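Local coordinates for protein vaginolysin (Gardnerella vaginalis, PDB 5IMY) that probably acts as a secreted pore-forming toxin of the cholesterol-dependent cytolysin family, binding cholesterol in host membranes and lysing the cells, at residues A[43-48]-A[365-370]; A[68-73]-A[369-374]; A[75-80]-A[358-363]. All coordinates share one frame; numbering follows the deposited sequence.

Overall arrangement
All three contacts lie along the long strand 363-389 or its lead-in. Interactions 1 and 2 share Tyr369 and Ile370 and sit about 10 Å apart, centre to centre. In one sheet, 43-48, loop after His43, runs roughly parallel to strand 363-389, while 68-73 runs antiparallel to it. Both are surface contacts. Interaction 1 relies on backbone bonds extended by an aspartate, interaction 2 on a short antiparallel ladder with lysines and a glutamate on one face. Interaction 3 is partly buried; its centre is about 21 Å from that of interaction 1 and 25 Å from that of interaction 2. It ties the far end of strand 62-76 to the start of strand 363-389, with a leucine pair and a bridging water.

Interaction 1. Residues A[43-48]-A[365-370]; sequences HGETIE and SNSDYI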
ATOM      1  N   HIS A  43      -9.982 -10.187 -28.643  1.00 63.33           N
ATOM      2  CA  HIS A  43      -8.788  -9.720 -27.948  1.00 62.51           C
ATOM      3  C   HIS A  43      -8.526  -8.267 -28.306  1.00 64.09           C
ATOM      4  O   HIS A  43      -8.488  -7.914 -29.489  1.00 68.93           O
ATOM      5  CB  HIS A  43      -7.569 -10.581 -28.302  1.00 72.12           C
ATOM      6  CG  HIS A  43      -7.655 -11.989 -27.801  1.00 83.73           C
ATOM      7  ND1 HIS A  43      -8.307 -12.988 -28.492  1.00 82.92           N
ATOM      8  CD2 HIS A  43      -7.170 -12.566 -26.675  1.00 89.07           C
ATOM      9  CE1 HIS A  43      -8.220 -14.119 -27.814  1.00 78.96           C
ATOM     10  NE2 HIS A  43      -7.536 -13.890 -26.707  1.00 91.47           N
ATOM     11  N   GLY A  44      -8.339  -7.435 -27.289  1.00 66.71           N
ATOM     12  CA  GLY A  44      -8.081  -6.018 -27.469  1.00 60.69           C
ATOM     13  C   GLY A  44      -6.604  -5.693 -27.515  1.00 62.51           C
ATOM     14  O   GLY A  44      -5.773  -6.516 -27.912  1.00 54.58           O
ATOM     15  N   GLU A  45      -6.272  -4.473 -27.099  1.00 62.56           N
ATOM     16  CA  GLU A  45      -4.891  -4.021 -27.115  1.00 59.83           C
ATOM     17  C   GLU A  45      -4.101  -4.655 -25.974  1.00 51.34           C
ATOM     18  O   GLU A  45      -4.661  -5.146 -24.989  1.00 49.07           O
ATOM     19  CB  GLU A  45      -4.816  -2.497 -27.004  1.00 51.89           C
ATOM     20  CG  GLU A  45      -5.329  -1.939 -25.680  1.00 56.85           C
ATOM     21  CD  GLU A  45      -5.057  -0.455 -25.529  1.00 61.37           C
ATOM     22  OE1 GLU A  45      -3.922  -0.024 -25.831  1.00 58.08           O
ATOM     23  OE2 GLU A  45      -5.976   0.283 -25.113  1.00 60.33           O
ATOM     24  N   THR A  46      -2.779  -4.637 -26.118  1.00 49.89           N
ATOM     25  CA  THR A  46      -1.865  -5.092 -25.082  1.00 53.56           C
ATOM     26  C   THR A  46      -1.088  -3.905 -24.525  1.00 59.82           C
ATOM     27  O   THR A  46      -0.835  -2.923 -25.227  1.00 53.78           O
ATOM     28  CB  THR A  46      -0.888  -6.145 -25.616  1.00 63.92           C
ATOM     29  OG1 THR A  46      -0.149  -6.708 -24.524  1.00 66.66           O
ATOM     30  CG2 THR A  46       0.086  -5.531 -26.621  1.00 69.18           C
ATOM     31  N   ILE A  47      -0.716  -4.007 -23.249  1.00 62.24           N
ATOM     32  CA  ILE A  47      -0.015  -2.933 -22.556  1.00 49.79           C
ATOM     33  C   ILE A  47       0.970  -3.556 -21.580  1.00 49.18           C
ATOM     34  O   ILE A  47       0.739  -4.642 -21.043  1.00 49.96           O
ATOM     35  CB  ILE A  47      -1.000  -1.991 -21.821  1.00 56.80           C
ATOM     36  CG1 ILE A  47      -1.894  -1.247 -22.817  1.00 52.85           C
ATOM     37  CG2 ILE A  47      -0.248  -0.983 -20.968  1.00 43.97           C
ATOM     38  CD1 ILE A  47      -3.116  -0.625 -22.185  1.00 43.16           C
ATOM     39  N   GLU A  48       2.078  -2.856 -21.348  1.00 56.70           N
ATOM     40  CA  GLU A  48       3.087  -3.312 -20.406  1.00 58.53           C
ATOM     41  C   GLU A  48       2.712  -2.893 -18.979  1.00 56.35           C
ATOM     42  O   GLU A  48       1.815  -2.075 -18.753  1.00 55.29           O
ATOM     43  CB  GLU A  48       4.460  -2.771 -20.819  1.00 64.11           C
ATOM     44  CG  GLU A  48       5.652  -3.721 -20.628  1.00 77.38           C
ATOM     45  CD  GLU A  48       5.336  -5.177 -20.927  1.00 79.32           C
ATOM     46  OE1 GLU A  48       5.476  -6.014 -20.008  1.00 75.29           O
ATOM     47  OE2 GLU A  48       4.943  -5.483 -22.072  1.00 87.76           O
ATOM     48  N   SER A 365     -14.326 -11.833 -24.223  1.00 44.86           N
ATOM     49  CA  SER A 365     -13.699 -10.576 -24.602  1.00 46.08           C
ATOM     50  C   SER A 365     -12.727 -10.173 -23.508  1.00 49.53           C
ATOM     51  O   SER A 365     -13.073 -10.211 -22.322  1.00 47.63           O
ATOM     52  CB  SER A 365     -14.742  -9.478 -24.818  1.00 48.61           C
ATOM     53  OG  SER A 365     -15.601  -9.806 -25.896  1.00 53.67           O
ATOM     54  N   ASN A 366     -11.513  -9.797 -23.902  1.00 43.95           N
ATOM     55  CA  ASN A 366     -10.523  -9.338 -22.944  1.00 50.85           C
ATOM     56  C   ASN A 366      -9.709  -8.213 -23.559  1.00 49.29           C
ATOM     57  O   ASN A 366      -9.540  -8.139 -24.779  1.00 51.15           O
ATOM     58  CB  ASN A 366      -9.595 -10.475 -22.488  1.00 56.58           C
ATOM     59  CG  ASN A 366      -8.543 -10.824 -23.522  1.00 64.12           C
ATOM     60  OD1 ASN A 366      -8.821 -10.866 -24.720  1.00 63.24           O
ATOM     61  ND2 ASN A 366      -7.325 -11.078 -23.059  1.00 75.15           N
ATOM     62  N   SER A 367      -9.208  -7.333 -22.697  1.00 48.24           N
ATOM     63  CA  SER A 367      -8.432  -6.185 -23.139  1.00 43.50           C
ATOM     64  C   SER A 367      -7.617  -5.661 -21.969  1.00 45.41           C
ATOM     65  O   SER A 367      -8.107  -5.606 -20.839  1.00 44.61           O
ATOM     66  CB  SER A 367      -9.338  -5.075 -23.682  1.00 39.83           C
ATOM     67  OG  SER A 367      -8.600  -3.889 -23.897  1.00 52.13           O
ATOM     68  N   ASP A 368      -6.373  -5.287 -22.247  1.00 50.01           N
ATOM     69  CA  ASP A 368      -5.558  -4.611 -21.254  1.00 45.39           C
ATOM     70  C   ASP A 368      -5.956  -3.145 -21.169  1.00 45.82           C
ATOM     71  O   ASP A 368      -6.433  -2.550 -22.140  1.00 46.82           O
ATOM     72  CB  ASP A 368      -4.071  -4.725 -21.596  1.00 49.46           C
ATOM     73  CG  ASP A 368      -3.527  -6.126 -21.381  1.00 50.37           C
ATOM     74  OD1 ASP A 368      -4.219  -6.943 -20.738  1.00 45.27           O
ATOM     75  OD2 ASP A 368      -2.402  -6.403 -21.847  1.00 46.74           O
ATOM     76  N   TYR A 369      -5.762  -2.566 -19.989  1.00 42.52           N
ATOM     77  CA  TYR A 369      -6.071  -1.161 -19.775  1.00 37.76           C
ATOM     78  C   TYR A 369      -5.400  -0.712 -18.488  1.00 45.64           C
ATOM     79  O   TYR A 369      -5.093  -1.520 -17.607  1.00 42.29           O
ATOM     80  CB  TYR A 369      -7.584  -0.921 -19.706  1.00 39.40           C
ATOM     81  CG  TYR A 369      -8.214  -1.433 -18.434  1.00 38.28           C
ATOM     82  CD1 TYR A 369      -8.561  -0.567 -17.408  1.00 38.46           C
ATOM     83  CD2 TYR A 369      -8.451  -2.789 -18.254  1.00 34.62           C
ATOM     84  CE1 TYR A 369      -9.133  -1.032 -16.243  1.00 35.70           C
ATOM     85  CE2 TYR A 369      -9.021  -3.265 -17.092  1.00 38.52           C
ATOM     86  CZ  TYR A 369      -9.361  -2.384 -16.089  1.00 37.88           C
ATOM     87  OH  TYR A 369      -9.929  -2.856 -14.930  1.00 38.22           O
ATOM     88  N   ILE A 370      -5.178   0.592 -18.395  1.00 39.54           N
ATOM     89  CA  ILE A 370      -4.602   1.214 -17.212  1.00 36.79           C
ATOM     90  C   ILE A 370      -5.748   1.775 -16.383  1.00 35.78           C
ATOM     91  O   ILE A 370      -6.497   2.637 -16.853  1.00 39.83           O
ATOM     92  CB  ILE A 370      -3.597   2.312 -17.598  1.00 48.00           C
ATOM     93  CG1 ILE A 370      -2.266   1.682 -18.015  1.00 52.32           C
ATOM     94  CG2 ILE A 370      -3.377   3.306 -16.453  1.00 46.48           C
ATOM     95  CD1 ILE A 370      -1.891   1.944 -19.451  1.00 63.79           C
TER
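His43 and Asn366 form a parallel beta bridge, their CA atoms 5.3 Å apart, where strand 41-43 meets the long strand 363-389. Segment 43-48 leaves regular strand after His43 but keeps nearly the same course: the directions from CA 43 to 47 and from CA 366 to 370 differ by 21°. Gly44 N donates to Asn366 O at 2.9 Å. Glu45 O then receives Asp368 N at 3.2 Å. The loop thus continues the parallel pairing beyond His43, partly through a side-chain acceptor. Strand 62-76 also pairs with 365-370, through a backbone bond of Ser367 with Ile72.

That acceptor is Asp368. Its CG lies anti to the carbonyl carbon (chi1 -72°), and the carboxylate reaches the 43-48 side. Asp368 OD2 takes Ile47 N at 3.2 Å through its anti lone pair. Thr46 lies beside this carboxylate, pointing the same way. OD1 has a weak, long ion pair with Lys69, so the carboxylate faces both the 43-48 loop and strand 62-76.

Apolar contact closes the far end. Ile47 and Ile370 cross at about a right angle. Ile47 CD1 lies 3.9 Å from Tyr369 CA, and Ile47 CG2 touches Ile370 CD1 at 3.7 Å.

Interaction 2. Residues A[68-73]-A[369-374]; sequences QKKNIT and YIETKV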
ATOM      1  N   GLN A  68      -2.145   1.859 -12.701  1.00 45.12           N
ATOM      2  CA  GLN A  68      -1.517   0.551 -12.795  1.00 53.02           C
ATOM      3  C   GLN A  68      -2.202  -0.242 -13.895  1.00 50.07           C
ATOM      4  O   GLN A  68      -3.411  -0.118 -14.101  1.00 47.65           O
ATOM      5  CB  GLN A  68      -1.588  -0.200 -11.459  1.00 48.62           C
ATOM      6  CG  GLN A  68      -2.866  -0.992 -11.247  1.00 55.60           C
ATOM      7  CD  GLN A  68      -3.221  -1.136  -9.783  1.00 66.73           C
ATOM      8  OE1 GLN A  68      -2.472  -1.723  -9.000  1.00 60.62           O
ATOM      9  NE2 GLN A  68      -4.370  -0.587  -9.402  1.00 70.74           N
ATOM     10  N   LYS A  69      -1.417  -1.050 -14.600  1.00 51.06           N
ATOM     11  CA  LYS A  69      -1.918  -1.798 -15.744  1.00 50.46           C
ATOM     12  C   LYS A  69      -2.701  -3.011 -15.259  1.00 48.68           C
ATOM     13  O   LYS A  69      -2.173  -3.843 -14.514  1.00 52.48           O
ATOM     14  CB  LYS A  69      -0.757  -2.219 -16.642  1.00 53.09           C
ATOM     15  CG  LYS A  69      -1.151  -3.122 -17.801  1.00 55.80           C
ATOM     16  CD  LYS A  69      -1.049  -4.597 -17.441  1.00 49.31           C
ATOM     17  CE  LYS A  69      -0.889  -5.452 -18.684  1.00 55.45           C
ATOM     18  NZ  LYS A  69      -1.729  -6.677 -18.635  1.00 56.63           N
ATOM     19  N   LYS A  70      -3.956  -3.107 -15.682  1.00 51.54           N
ATOM     20  CA  LYS A  70      -4.815  -4.239 -15.369  1.00 46.82           C
ATOM     21  C   LYS A  70      -5.283  -4.905 -16.658  1.00 46.42           C
ATOM     22  O   LYS A  70      -4.944  -4.485 -17.767  1.00 43.78           O
ATOM     23  CB  LYS A  70      -6.022  -3.802 -14.534  1.00 52.75           C
ATOM     24  CG  LYS A  70      -5.686  -3.375 -13.128  1.00 52.74           C
ATOM     25  CD  LYS A  70      -6.892  -3.538 -12.231  1.00 71.10           C
ATOM     26  CE  LYS A  70      -6.641  -2.962 -10.858  1.00 76.29           C
ATOM     27  NZ  LYS A  70      -7.561  -1.839 -10.615  1.00 70.76           N
ATOM     28  N   ASN A  71      -6.075  -5.958 -16.492  1.00 53.12           N
ATOM     29  CA  ASN A  71      -6.690  -6.664 -17.603  1.00 43.23           C
ATOM     30  C   ASN A  71      -8.113  -7.027 -17.216  1.00 39.68           C
ATOM     31  O   ASN A  71      -8.372  -7.410 -16.072  1.00 43.96           O
ATOM     32  CB  ASN A  71      -5.904  -7.930 -17.967  1.00 45.11           C
ATOM     33  CG  ASN A  71      -6.715  -8.898 -18.804  1.00 50.69           C
ATOM     34  OD1 ASN A  71      -6.714  -8.829 -20.032  1.00 45.87           O
ATOM     35  ND2 ASN A  71      -7.416  -9.810 -18.139  1.00 53.88           N
ATOM     36  N   ILE A  72      -9.034  -6.896 -18.167  1.00 45.99           N
ATOM     37  CA  ILE A  72     -10.417  -7.317 -17.986  1.00 50.45           C
ATOM     38  C   ILE A  72     -10.689  -8.459 -18.953  1.00 47.66           C
ATOM     39  O   ILE A  72     -10.358  -8.365 -20.139  1.00 46.82           O
ATOM     40  CB  ILE A  72     -11.408  -6.159 -18.214  1.00 42.66           C
ATOM     41  CG1 ILE A  72     -12.838  -6.627 -17.889  1.00 46.24           C
ATOM     42  CG2 ILE A  72     -11.264  -5.591 -19.634  1.00 44.82           C
ATOM     43  CD1 ILE A  72     -13.913  -6.144 -18.843  1.00 44.92           C
ATOM     44  N   THR A  73     -11.267  -9.541 -18.438  1.00 47.43           N
ATOM     45  CA  THR A  73     -11.751 -10.646 -19.254  1.00 50.46           C
ATOM     46  C   THR A  73     -13.223 -10.854 -18.937  1.00 48.07           C
ATOM     47  O   THR A  73     -13.600 -10.941 -17.765  1.00 46.26           O
ATOM     48  CB  THR A  73     -10.966 -11.935 -18.990  1.00 47.26           C
ATOM     49  OG1 THR A  73      -9.561 -11.674 -19.092  1.00 58.59           O
ATOM     50  CG2 THR A  73     -11.352 -13.016 -19.997  1.00 52.79           C
ATOM     51  N   TYR A 369      -5.762  -2.566 -19.989  1.00 42.52           N
ATOM     52  CA  TYR A 369      -6.071  -1.161 -19.775  1.00 37.76           C
ATOM     53  C   TYR A 369      -5.400  -0.712 -18.488  1.00 45.64           C
ATOM     54  O   TYR A 369      -5.093  -1.520 -17.607  1.00 42.29           O
ATOM     55  CB  TYR A 369      -7.584  -0.921 -19.706  1.00 39.40           C
ATOM     56  CG  TYR A 369      -8.214  -1.433 -18.434  1.00 38.28           C
ATOM     57  CD1 TYR A 369      -8.561  -0.567 -17.408  1.00 38.46           C
ATOM     58  CD2 TYR A 369      -8.451  -2.789 -18.254  1.00 34.62           C
ATOM     59  CE1 TYR A 369      -9.133  -1.032 -16.243  1.00 35.70           C
ATOM     60  CE2 TYR A 369      -9.021  -3.265 -17.092  1.00 38.52           C
ATOM     61  CZ  TYR A 369      -9.361  -2.384 -16.089  1.00 37.88           C
ATOM     62  OH  TYR A 369      -9.929  -2.856 -14.930  1.00 38.22           O
ATOM     63  N   ILE A 370      -5.178   0.592 -18.395  1.00 39.54           N
ATOM     64  CA  ILE A 370      -4.602   1.214 -17.212  1.00 36.79           C
ATOM     65  C   ILE A 370      -5.748   1.775 -16.383  1.00 35.78           C
ATOM     66  O   ILE A 370      -6.497   2.637 -16.853  1.00 39.83           O
ATOM     67  CB  ILE A 370      -3.597   2.312 -17.598  1.00 48.00           C
ATOM     68  CG1 ILE A 370      -2.266   1.682 -18.015  1.00 52.32           C
ATOM     69  CG2 ILE A 370      -3.377   3.306 -16.453  1.00 46.48           C
ATOM     70  CD1 ILE A 370      -1.891   1.944 -19.451  1.00 63.79           C
ATOM     71  N   GLU A 371      -5.895   1.285 -15.156  1.00 36.20           N
ATOM     72  CA  GLU A 371      -6.892   1.821 -14.243  1.00 48.87           C
ATOM     73  C   GLU A 371      -6.261   2.867 -13.334  1.00 40.76           C
ATOM     74  O   GLU A 371      -5.139   2.695 -12.851  1.00 37.62           O
ATOM     75  CB  GLU A 371      -7.524   0.722 -13.388  1.00 47.14           C
ATOM     76  CG  GLU A 371      -8.682   1.243 -12.538  1.00 58.37           C
ATOM     77  CD  GLU A 371      -9.300   0.194 -11.643  1.00 72.85           C
ATOM     78  OE1 GLU A 371     -10.241  -0.495 -12.089  1.00 78.51           O
ATOM     79  OE2 GLU A 371      -8.834   0.048 -10.492  1.00 78.00           O
ATOM     80  N   THR A 372      -6.994   3.954 -13.109  1.00 41.75           N
ATOM     81  CA  THR A 372      -6.615   4.985 -12.153  1.00 43.61           C
ATOM     82  C   THR A 372      -7.534   4.909 -10.947  1.00 45.53           C
ATOM     83  O   THR A 372      -8.759   4.844 -11.095  1.00 44.14           O
ATOM     84  CB  THR A 372      -6.696   6.378 -12.770  1.00 39.99           C
ATOM     85  OG1 THR A 372      -5.793   6.442 -13.871  1.00 41.88           O
ATOM     86  CG2 THR A 372      -6.321   7.447 -11.750  1.00 45.50           C
ATOM     87  N   LYS A 373      -6.938   4.911  -9.765  1.00 39.60           N
ATOM     88  CA  LYS A 373      -7.666   5.050  -8.517  1.00 38.83           C
ATOM     89  C   LYS A 373      -7.281   6.365  -7.860  1.00 39.78           C
ATOM     90  O   LYS A 373      -6.266   6.979  -8.197  1.00 39.71           O
ATOM     91  CB  LYS A 373      -7.378   3.881  -7.574  1.00 43.43           C
ATOM     92  CG  LYS A 373      -8.202   2.639  -7.855  1.00 48.53           C
ATOM     93  CD  LYS A 373      -7.874   1.545  -6.855  1.00 70.13           C
ATOM     94  CE  LYS A 373      -8.409   0.200  -7.298  1.00 75.52           C
ATOM     95  NZ  LYS A 373      -7.307  -0.682  -7.755  1.00 88.45           N
ATOM     96  N   VAL A 374      -8.108   6.798  -6.914  1.00 39.13           N
ATOM     97  CA  VAL A 374      -7.935   8.096  -6.276  1.00 40.89           C
ATOM     98  C   VAL A 374      -8.271   7.972  -4.797  1.00 43.04           C
ATOM     99  O   VAL A 374      -9.189   7.239  -4.415  1.00 51.93           O
ATOM    100  CB  VAL A 374      -8.807   9.174  -6.955  1.00 45.66           C
ATOM    101  CG1 VAL A 374     -10.289   8.950  -6.654  1.00 46.72           C
ATOM    102  CG2 VAL A 374      -8.360  10.566  -6.534  1.00 52.12           C
TER
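Gln68 to Lys70 pair with Glu371 to Tyr369 as an antiparallel ladder between strands 62-76 and 363-389 of the same twisted sheet. The short strand directions lie 119° apart, a strong twist for an antiparallel pair.

Four backbone hydrogen bonds hold it. Gln68 and Glu371 form one hydrogen-bonded pair: Gln68 N gives to Glu371 O at 3.1 Å, and Glu371 N to Gln68 O at 3.0 Å. Lys70 and Tyr369 form the other: Lys70 N reaches Tyr369 O at 2.7 Å, and Tyr369 N returns a bond to Lys70 O. Between them, Lys69 and Ile370 are a non-hydrogen-bonded pair.

Other contacts surround the Tyr369 ring. Tyr369 CG sits between the backbone N and the carbonyl carbon (chi1 72°), on the face shared with Lys70. Ile72 crosses the tyrosine at about a right angle, its CB 3.9 Å from Tyr369 CE2. The backbone N of Ile72 lies at the ring edge, in plane. Lys70 CB packs 3.9 Å from Tyr369 CZ.

Lys70, Glu371 and Lys373 form a salt-bridge network. The Lys373-Glu371 bond is weak, and Lys70 NZ and Glu371 OE2 are modelled too close, so the geometry is doubtful. Glu371 probably offsets the repulsion between the neighbouring ammonium groups of Lys70 and Lys373.

Interaction 3. Residues A[75-80]-A[358-363]; sequences TTSNLS and NEVATL
Thr76 and Leu363 form an antiparallel hydrogen-bonded pair where strand 62-76 ends and the long strand 363-389 begins. Thr76 also starts an ST turn: Asn78 N donates to Thr76 OG1 at 3.1 Å. The chain then enters strand 79-80, which pairs with strand 347-354 of another sheet. The contact therefore lies at the junction of two sheets.

Two backbone bonds make the pair. Leu363 N points almost straight at Thr76 O, at 2.8 Å with an N-H...O angle of 177°. Thr76 N returns a bond to Leu363 O at 3.1 Å. Both acceptors also receive a CA-H contact. Thr75 CA approaches Leu363 O, and Thr362 CA approaches Thr76 O.

Small side chains fill in beside the backbone. The methyl CG2 of Thr75 lies anti to its backbone N and rests 3.6 Å from Thr362 CB. The two threonines cross at a slant. Farther along, Ser77 CB packs against Val360 CG1, also at 3.6 Å, and close to the carbonyl oxygen of Ala361.

A leucine pair gives the apolar part. The side chain of Leu363 lies on the same face of the sheet as that of Thr76. Leu79 comes from beyond the turn and crosses Leu363 at about a right angle, with Leu79 CD2 3.9 Å from Leu363 CD2. Leu79 also touches Tyr350 of strand 347-354.

The carbonyls of Ser77 and Ala361 are joined through one water. Thr351 adds a weak hydrogen bond to Ser77 O. The water donates to both carbonyls, 2.9 Å from Ser77 O and 3.0 Å from Ala361 O.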
ATOM      1  N   THR A  75     -16.835 -13.045 -20.126  1.00 46.83           N
ATOM      2  CA  THR A  75     -17.465 -14.134 -20.859  1.00 38.56           C
ATOM      3  C   THR A  75     -18.963 -14.048 -20.623  1.00 41.53           C
ATOM      4  O   THR A  75     -19.415 -14.106 -19.474  1.00 45.51           O
ATOM      5  CB  THR A  75     -16.924 -15.494 -20.410  1.00 37.92           C
ATOM      6  OG1 THR A  75     -15.505 -15.533 -20.604  1.00 53.49           O
ATOM      7  CG2 THR A  75     -17.574 -16.623 -21.201  1.00 40.75           C
ATOM      8  N   THR A  76     -19.730 -13.905 -21.701  1.00 38.18           N
ATOM      9  CA  THR A  76     -21.173 -13.773 -21.599  1.00 40.65           C
ATOM     10  C   THR A  76     -21.835 -14.471 -22.777  1.00 39.80           C
ATOM     11  O   THR A  76     -21.241 -14.622 -23.847  1.00 41.84           O
ATOM     12  CB  THR A  76     -21.602 -12.297 -21.558  1.00 39.59           C
ATOM     13  OG1 THR A  76     -23.025 -12.211 -21.411  1.00 48.55           O
ATOM     14  CG2 THR A  76     -21.177 -11.571 -22.829  1.00 36.22           C
ATOM     15  N   SER A  77     -23.077 -14.904 -22.559  1.00 39.13           N
ATOM     16  CA  SER A  77     -23.915 -15.461 -23.614  1.00 40.91           C
ATOM     17  C   SER A  77     -25.149 -14.607 -23.861  1.00 42.10           C
ATOM     18  O   SER A  77     -26.012 -14.996 -24.658  1.00 39.76           O
ATOM     19  CB  SER A  77     -24.338 -16.889 -23.260  1.00 36.89           C
ATOM     20  OG  SER A  77     -25.319 -16.886 -22.238  1.00 38.34           O
ATOM     21  N   ASN A  78     -25.253 -13.459 -23.202  1.00 37.39           N
ATOM     22  CA  ASN A  78     -26.434 -12.603 -23.249  1.00 42.61           C
ATOM     23  C   ASN A  78     -26.062 -11.349 -24.037  1.00 40.29           C
ATOM     24  O   ASN A  78     -25.620 -10.349 -23.470  1.00 48.71           O
ATOM     25  CB  ASN A  78     -26.905 -12.275 -21.833  1.00 48.10           C
ATOM     26  CG  ASN A  78     -28.271 -11.629 -21.804  1.00 48.72           C
ATOM     27  OD1 ASN A  78     -28.392 -10.411 -21.683  1.00 55.76           O
ATOM     28  ND2 ASN A  78     -29.314 -12.445 -21.914  1.00 56.67           N
ATOM     29  N   LEU A  79     -26.244 -11.410 -25.353  1.00 40.41           N
ATOM     30  CA  LEU A  79     -25.830 -10.334 -26.242  1.00 36.82           C
ATOM     31  C   LEU A  79     -26.924  -9.282 -26.360  1.00 35.93           C
ATOM     32  O   LEU A  79     -28.117  -9.593 -26.353  1.00 41.47           O
ATOM     33  CB  LEU A  79     -25.490 -10.877 -27.631  1.00 39.29           C
ATOM     34  CG  LEU A  79     -24.230 -11.740 -27.728  1.00 49.87           C
ATOM     35  CD1 LEU A  79     -24.507 -13.169 -27.282  1.00 45.95           C
ATOM     36  CD2 LEU A  79     -23.678 -11.714 -29.149  1.00 51.66           C
ATOM     37  N   SER A  80     -26.500  -8.028 -26.484  1.00 34.63           N
ATOM     38  CA  SER A  80     -27.432  -6.913 -26.546  1.00 42.54           C
ATOM     39  C   SER A  80     -28.059  -6.800 -27.930  1.00 37.35           C
ATOM     40  O   SER A  80     -27.424  -7.077 -28.950  1.00 39.33           O
ATOM     41  CB  SER A  80     -26.728  -5.600 -26.201  1.00 40.56           C
ATOM     42  OG  SER A  80     -26.319  -5.578 -24.847  1.00 42.60           O
ATOM     43  N   ASN A 358     -26.595 -27.926 -29.561  1.00 39.46           N
ATOM     44  CA  ASN A 358     -27.586 -27.094 -28.884  1.00 44.53           C
ATOM     45  C   ASN A 358     -27.050 -26.481 -27.593  1.00 45.42           C
ATOM     46  O   ASN A 358     -27.830 -26.029 -26.747  1.00 44.69           O
ATOM     47  CB  ASN A 358     -28.864 -27.890 -28.595  1.00 36.85           C
ATOM     48  CG  ASN A 358     -29.487 -28.463 -29.852  1.00 43.86           C
ATOM     49  OD1 ASN A 358     -30.040 -27.730 -30.672  1.00 44.20           O
ATOM     50  ND2 ASN A 358     -29.404 -29.780 -30.008  1.00 32.74           N
ATOM     51  N   GLU A 359     -25.731 -26.451 -27.423  1.00 43.20           N
ATOM     52  CA  GLU A 359     -25.133 -25.840 -26.245  1.00 43.67           C
ATOM     53  C   GLU A 359     -25.084 -24.326 -26.398  1.00 41.75           C
ATOM     54  O   GLU A 359     -24.715 -23.806 -27.454  1.00 41.12           O
ATOM     55  CB  GLU A 359     -23.723 -26.382 -26.012  1.00 48.10           C
ATOM     56  CG  GLU A 359     -23.657 -27.542 -25.031  1.00 61.55           C
ATOM     57  CD  GLU A 359     -22.317 -28.253 -25.057  1.00 70.10           C
ATOM     58  OE1 GLU A 359     -21.332 -27.654 -25.538  1.00 65.98           O
ATOM     59  OE2 GLU A 359     -22.250 -29.414 -24.600  1.00 72.62           O
ATOM     60  N   VAL A 360     -25.467 -23.622 -25.332  1.00 41.94           N
ATOM     61  CA  VAL A 360     -25.373 -22.169 -25.333  1.00 41.07           C
ATOM     62  C   VAL A 360     -23.932 -21.760 -25.599  1.00 41.30           C
ATOM     63  O   VAL A 360     -22.989 -22.319 -25.026  1.00 37.05           O
ATOM     64  CB  VAL A 360     -25.881 -21.600 -23.998  1.00 38.07           C
ATOM     65  CG1 VAL A 360     -25.733 -20.082 -23.966  1.00 44.34           C
ATOM     66  CG2 VAL A 360     -27.334 -22.001 -23.767  1.00 35.77           C
ATOM     67  N   ALA A 361     -23.758 -20.777 -26.478  1.00 37.13           N
ATOM     68  CA  ALA A 361     -22.438 -20.289 -26.852  1.00 37.29           C
ATOM     69  C   ALA A 361     -22.113 -19.021 -26.074  1.00 39.96           C
ATOM     70  O   ALA A 361     -22.985 -18.173 -25.853  1.00 44.45           O
ATOM     71  CB  ALA A 361     -22.366 -20.010 -28.354  1.00 37.90           C
ATOM     72  N   THR A 362     -20.856 -18.898 -25.659  1.00 33.72           N
ATOM     73  CA  THR A 362     -20.390 -17.751 -24.895  1.00 38.11           C
ATOM     74  C   THR A 362     -19.325 -17.002 -25.684  1.00 33.33           C
ATOM     75  O   THR A 362     -18.545 -17.602 -26.430  1.00 35.30           O
ATOM     76  CB  THR A 362     -19.816 -18.176 -23.537  1.00 30.70           C
ATOM     77  OG1 THR A 362     -18.714 -19.069 -23.736  1.00 38.57           O
ATOM     78  CG2 THR A 362     -20.880 -18.863 -22.694  1.00 28.70           C
ATOM     79  N   LEU A 363     -19.299 -15.684 -25.509  1.00 36.89           N
ATOM     80  CA  LEU A 363     -18.321 -14.816 -26.154  1.00 38.51           C
ATOM     81  C   LEU A 363     -17.329 -14.330 -25.108  1.00 40.78           C
ATOM     82  O   LEU A 363     -17.725 -13.725 -24.105  1.00 37.50           O
ATOM     83  CB  LEU A 363     -18.999 -13.630 -26.838  1.00 28.54           C
ATOM     84  CG  LEU A 363     -19.562 -13.908 -28.234  1.00 38.21           C
ATOM     85  CD1 LEU A 363     -20.785 -14.810 -28.161  1.00 39.32           C
ATOM     86  CD2 LEU A 363     -19.888 -12.607 -28.952  1.00 36.65           C
TER
HETATM   87  O   HOH W   1     -24.934 -16.254 -27.021  1.00 38.82           O